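Local structure of heavy-metal chelation domain-containing protein (Pyrococcus horikoshii, 3NPG) at residues E19-V24 / S93-D98; W34-G39 / R43-A48. The protein is of unknown function but belongs to the DUF364 family and may take part in binding heavy metals. One frame throughout, in Å; residues are numbered along the deposited sequence.

Contact 1: E19-V24 / S93-D98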
# COMPACT_ATOMS: atom_id res chain seq x y z
N GLU A 19 -21.39 20.61 -26.54
CA GLU A 19 -22.69 20.67 -27.23
C GLU A 19 -22.64 20.06 -28.63
O GLU A 19 -23.54 19.30 -29.00
CB GLU A 19 -23.22 22.11 -27.27
N ASP A 20 -21.59 20.39 -29.41
CA ASP A 20 -21.45 19.90 -30.79
C ASP A 20 -20.55 18.66 -30.89
O ASP A 20 -20.18 18.26 -32.00
CB ASP A 20 -20.95 21.03 -31.72
CG ASP A 20 -21.91 22.21 -31.82
OD1 ASP A 20 -23.12 21.98 -32.06
OD2 ASP A 20 -21.43 23.36 -31.73
N LEU A 21 -20.23 18.03 -29.75
CA LEU A 21 -19.38 16.82 -29.72
C LEU A 21 -20.16 15.60 -29.21
O LEU A 21 -21.04 15.74 -28.36
CB LEU A 21 -18.14 17.05 -28.85
CG LEU A 21 -17.10 18.02 -29.38
CD1 LEU A 21 -16.14 18.41 -28.31
CD2 LEU A 21 -16.36 17.42 -30.57
N LYS A 22 -19.82 14.41 -29.73
CA LYS A 22 -20.48 13.16 -29.34
C LYS A 22 -19.47 12.14 -28.84
O LYS A 22 -18.33 12.12 -29.32
CB LYS A 22 -21.27 12.57 -30.53
CG LYS A 22 -22.52 13.37 -30.90
CD LYS A 22 -23.32 12.67 -31.99
N LEU A 23 -19.88 11.28 -27.90
CA LEU A 23 -19.03 10.22 -27.37
C LEU A 23 -18.93 9.06 -28.38
O LEU A 23 -19.95 8.56 -28.86
CB LEU A 23 -19.59 9.71 -26.02
CG LEU A 23 -18.85 8.53 -25.37
CD1 LEU A 23 -17.47 8.94 -24.90
CD2 LEU A 23 -19.65 7.96 -24.22
N VAL A 24 -17.69 8.65 -28.73
CA VAL A 24 -17.46 7.53 -29.65
C VAL A 24 -17.17 6.26 -28.85
O VAL A 24 -17.87 5.26 -29.00
CB VAL A 24 -16.32 7.85 -30.66
CG1 VAL A 24 -15.99 6.63 -31.52
CG2 VAL A 24 -16.69 9.04 -31.54
N SER A 93 -11.44 19.34 -24.77
CA SER A 93 -10.36 20.31 -24.82
C SER A 93 -9.42 20.06 -25.99
O SER A 93 -9.05 21.00 -26.68
CB SER A 93 -9.57 20.30 -23.52
OG SER A 93 -10.40 20.60 -22.41
N GLN A 94 -9.04 18.79 -26.22
CA GLN A 94 -8.12 18.41 -27.31
C GLN A 94 -8.72 18.66 -28.70
O GLN A 94 -7.98 18.82 -29.68
CB GLN A 94 -7.67 16.95 -27.16
CG GLN A 94 -6.76 16.72 -25.96
CD GLN A 94 -5.40 17.33 -26.15
OE1 GLN A 94 -4.57 16.80 -26.88
NE2 GLN A 94 -5.13 18.44 -25.48
N TYR A 95 -10.06 18.71 -28.79
CA TYR A 95 -10.75 19.03 -30.03
C TYR A 95 -10.65 20.54 -30.33
O TYR A 95 -10.47 20.93 -31.48
CB TYR A 95 -12.24 18.60 -29.95
CG TYR A 95 -13.02 18.82 -31.22
CD1 TYR A 95 -13.06 17.85 -32.22
CD2 TYR A 95 -13.79 19.97 -31.41
CE1 TYR A 95 -13.81 18.03 -33.38
CE2 TYR A 95 -14.53 20.17 -32.57
CZ TYR A 95 -14.54 19.20 -33.56
OH TYR A 95 -15.28 19.39 -34.70
N TYR A 96 -10.74 21.39 -29.27
CA TYR A 96 -10.75 22.84 -29.41
C TYR A 96 -9.40 23.52 -29.07
O TYR A 96 -9.29 24.74 -29.21
CB TYR A 96 -11.88 23.45 -28.57
CG TYR A 96 -13.27 23.06 -29.04
CD1 TYR A 96 -13.79 23.55 -30.23
CD2 TYR A 96 -14.09 22.26 -28.26
CE1 TYR A 96 -15.07 23.23 -30.66
CE2 TYR A 96 -15.38 21.93 -28.66
CZ TYR A 96 -15.86 22.41 -29.87
OH TYR A 96 -17.13 22.09 -30.29
N ILE A 97 -8.39 22.73 -28.65
CA ILE A 97 -7.08 23.28 -28.25
C ILE A 97 -6.36 24.03 -29.40
O ILE A 97 -6.23 23.50 -30.50
CB ILE A 97 -6.16 22.20 -27.57
CG1 ILE A 97 -4.96 22.84 -26.84
CG2 ILE A 97 -5.71 21.11 -28.57
CD1 ILE A 97 -5.26 23.37 -25.47
N ASP A 98 -5.92 25.28 -29.13
CA ASP A 98 -5.15 26.07 -30.09
C ASP A 98 -3.72 26.17 -29.59
O ASP A 98 -3.46 26.76 -28.54
CB ASP A 98 -5.77 27.48 -30.26
CG ASP A 98 -5.16 28.33 -31.37
OD1 ASP A 98 -4.35 27.78 -32.16
OD2 ASP A 98 -5.52 29.51 -31.48
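Leu21 meets Tyr95 and Tyr96 where the lead-in to the first strand of a three-stranded antiparallel sheet passes the C-terminal end of helix 79-96. It is an apolar contact with no hydrogen bond between the two segments. Leu21 puts one methyl on each tyrosine. CD2 of Leu21 sits over the centre of one face of the Tyr95 ring, 3.5 Å from the centroid and only 6° off the ring normal. This is a CH-pi contact, and the methyl lies at nearly equal distances from all six ring carbons. The CG of Tyr95 stands anti to its own backbone N (chi1 -177°), which lays the ring across the path of the leucine. Tyr96 comes at Leu21 from the opposite direction, and its CE2 reaches CD1 of Leu21 at 3.6 Å. The two tyrosines also pack on each other: CD2 of Tyr95 stands over the face of the Tyr96 ring, while CD2 of Tyr96 lies at the edge of the Tyr95 ring. The hydroxyl of Tyr95 is hydrogen-bonded to the backbone N of Glu41, in the loop between strands 32-38 and 43-49, which fixes the far end of the ring. Putting an alanine at Tyr95 would probably leave Leu21 CD2 without its aromatic face and Glu41 N without this acceptor. Leu67 of helix 67-72 also touches Leu21. The hydroxyl of Tyr96 makes a weak hydrogen bond to Leu17 O, in helix 6-17. At the margin of the contact, that same Tyr96 OH stands 4.2 Å from CB of Asp20.

Contact 2: W34-G39 / R43-A48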
# COMPACT_ATOMS: atom_id res chain seq x y z
N TRP A 34 -9.33 6.77 -20.94
CA TRP A 34 -9.46 7.58 -22.14
C TRP A 34 -10.89 7.75 -22.60
O TRP A 34 -11.73 6.89 -22.33
CB TRP A 34 -8.58 7.03 -23.28
CG TRP A 34 -8.85 5.61 -23.62
CD1 TRP A 34 -8.20 4.51 -23.14
CD2 TRP A 34 -9.82 5.13 -24.56
NE1 TRP A 34 -8.71 3.37 -23.73
CE2 TRP A 34 -9.69 3.72 -24.61
CE3 TRP A 34 -10.78 5.75 -25.38
CZ2 TRP A 34 -10.51 2.93 -25.42
CZ3 TRP A 34 -11.59 4.97 -26.18
CH2 TRP A 34 -11.45 3.57 -26.19
N VAL A 35 -11.16 8.86 -23.28
CA VAL A 35 -12.48 9.16 -23.85
C VAL A 35 -12.29 9.64 -25.28
O VAL A 35 -11.56 10.62 -25.51
CB VAL A 35 -13.27 10.20 -22.98
CG1 VAL A 35 -14.45 10.77 -23.75
CG2 VAL A 35 -13.72 9.58 -21.66
N LEU A 36 -12.87 8.92 -26.24
CA LEU A 36 -12.79 9.28 -27.66
C LEU A 36 -14.06 10.04 -28.08
O LEU A 36 -15.17 9.57 -27.83
CB LEU A 36 -12.60 8.01 -28.52
CG LEU A 36 -12.36 8.23 -30.02
CD1 LEU A 36 -11.12 9.09 -30.26
CD2 LEU A 36 -12.23 6.90 -30.74
N VAL A 37 -13.89 11.25 -28.64
CA VAL A 37 -15.03 12.08 -29.07
C VAL A 37 -14.96 12.40 -30.56
O VAL A 37 -13.89 12.27 -31.16
CB VAL A 37 -15.20 13.37 -28.21
CG1 VAL A 37 -15.47 13.02 -26.75
CG2 VAL A 37 -13.99 14.29 -28.35
N GLU A 38 -16.08 12.83 -31.16
CA GLU A 38 -16.12 13.19 -32.58
C GLU A 38 -16.97 14.43 -32.83
O GLU A 38 -18.07 14.56 -32.29
CB GLU A 38 -16.64 12.01 -33.42
CG GLU A 38 -16.52 12.22 -34.92
CD GLU A 38 -16.83 11.01 -35.76
OE1 GLU A 38 -17.70 10.20 -35.35
OE2 GLU A 38 -16.24 10.88 -36.86
N GLY A 39 -16.44 15.32 -33.66
CA GLY A 39 -17.14 16.52 -34.10
C GLY A 39 -17.21 16.63 -35.60
O GLY A 39 -16.87 15.67 -36.31
N ARG A 43 -12.05 13.69 -35.01
CA ARG A 43 -12.03 13.06 -33.69
C ARG A 43 -10.94 13.64 -32.77
O ARG A 43 -9.96 14.22 -33.24
CB ARG A 43 -11.86 11.53 -33.82
CG ARG A 43 -13.10 10.82 -34.33
CD ARG A 43 -12.91 9.32 -34.38
NE ARG A 43 -14.13 8.64 -34.79
CZ ARG A 43 -14.24 7.32 -34.90
NH1 ARG A 43 -13.20 6.53 -34.64
NH2 ARG A 43 -15.39 6.77 -35.27
N ALA A 44 -11.11 13.45 -31.44
CA ALA A 44 -10.14 13.90 -30.44
C ALA A 44 -10.09 12.92 -29.28
O ALA A 44 -11.14 12.43 -28.83
CB ALA A 44 -10.51 15.28 -29.93
N LEU A 45 -8.88 12.61 -28.80
CA LEU A 45 -8.72 11.66 -27.70
C LEU A 45 -8.23 12.36 -26.43
O LEU A 45 -7.18 13.00 -26.43
CB LEU A 45 -7.76 10.53 -28.11
CG LEU A 45 -7.67 9.32 -27.16
CD1 LEU A 45 -9.01 8.61 -27.04
CD2 LEU A 45 -6.63 8.35 -27.64
N GLY A 46 -9.02 12.25 -25.38
CA GLY A 46 -8.67 12.79 -24.08
C GLY A 46 -8.33 11.70 -23.09
O GLY A 46 -8.97 10.64 -23.10
N VAL A 47 -7.30 11.93 -22.25
CA VAL A 47 -6.87 10.94 -21.27
C VAL A 47 -6.80 11.51 -19.87
O VAL A 47 -6.65 12.72 -19.70
CB VAL A 47 -5.53 10.24 -21.67
CG1 VAL A 47 -5.70 9.40 -22.93
CG2 VAL A 47 -4.40 11.24 -21.83
N ALA A 48 -6.95 10.65 -18.85
CA ALA A 48 -6.81 11.02 -17.45
C ALA A 48 -6.22 9.86 -16.69
O ALA A 48 -6.73 8.74 -16.79
CB ALA A 48 -8.17 11.39 -16.86
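Val35 and Gly46 exchange two backbone hydrogen bonds, and Val37 and Ala44 do the same two residues further on. Strands 34-38 and 43-48 thus form an antiparallel beta hairpin, their short axes running at 160° to each other. Val35 N lies 2.8 Å from Gly46 O, and the other three bonds are of similar length. CA-H...O contacts from Trp34 to Gly46 O and from Arg43 to Val37 O accompany these bonds.

Trp34, Leu36, Leu45 and Val47 share one face of the sheet with Glu38 and Arg43. Leu36 CG and Leu45 CG both stand opposite their own backbone N (chi1 -174° in Leu36), which brings the two side chains together. They cross at about a right angle, with Leu36 CD1 and Leu45 CD1 3.9 Å apart. Leu45 CD1 also lies 3.8 Å from Trp34 CE3, meeting the indole obliquely. Val47 CG1 packs against Trp34 CB at 3.7 Å. On the other face, Val37 CG2 lies 3.9 Å from Ala44 CB.

Near the turn, Glu38 and Arg43 form a long salt bridge, Glu38 OE2 to Arg43 NE at 3.7 Å. The carboxylate and guanidinium planes stand 74° apart, so the two groups do not pair flat against each other. Both chains are extended, and Glu38 CG and Arg43 CG also touch, at 3.7 Å.

Further out, Gln201 OE1 accepts a hydrogen bond from Val47 N, and Asn90 ND2 gives one to Val47 O. Strand 22-27 pairs with the edge of strand 32-38 turned away from strand 43-49, which leaves 32-38 in the middle. Helix 223-232 packs on Trp34, Leu36 and Leu45, while helix 79-96 lies against Val35, Val37 and Ala44 on the opposite face.

The centres of contacts 1 and 2 lie about 7 Å apart, on the same side of the chain's centre. Both reach the three-stranded antiparallel sheet 22-27, 32-38, 43-49: contact 2 lies within it, and contact 1 joins the start of its first strand to helix 79-96. In chain order, segment 19-24 comes first, the hairpin of contact 2 follows, and segment 93-98 closes the loop around it. Backbone pairing of Lys22 with Glu38 and of Val24 with Leu36 joins the first strand directly to the hairpin. Helix 79-96 serves both contacts: its C-terminal end meets Leu21, and its side packs on the sheet. Contact 2 thus builds the sheet, and contact 1 fastens its first strand to the helix end.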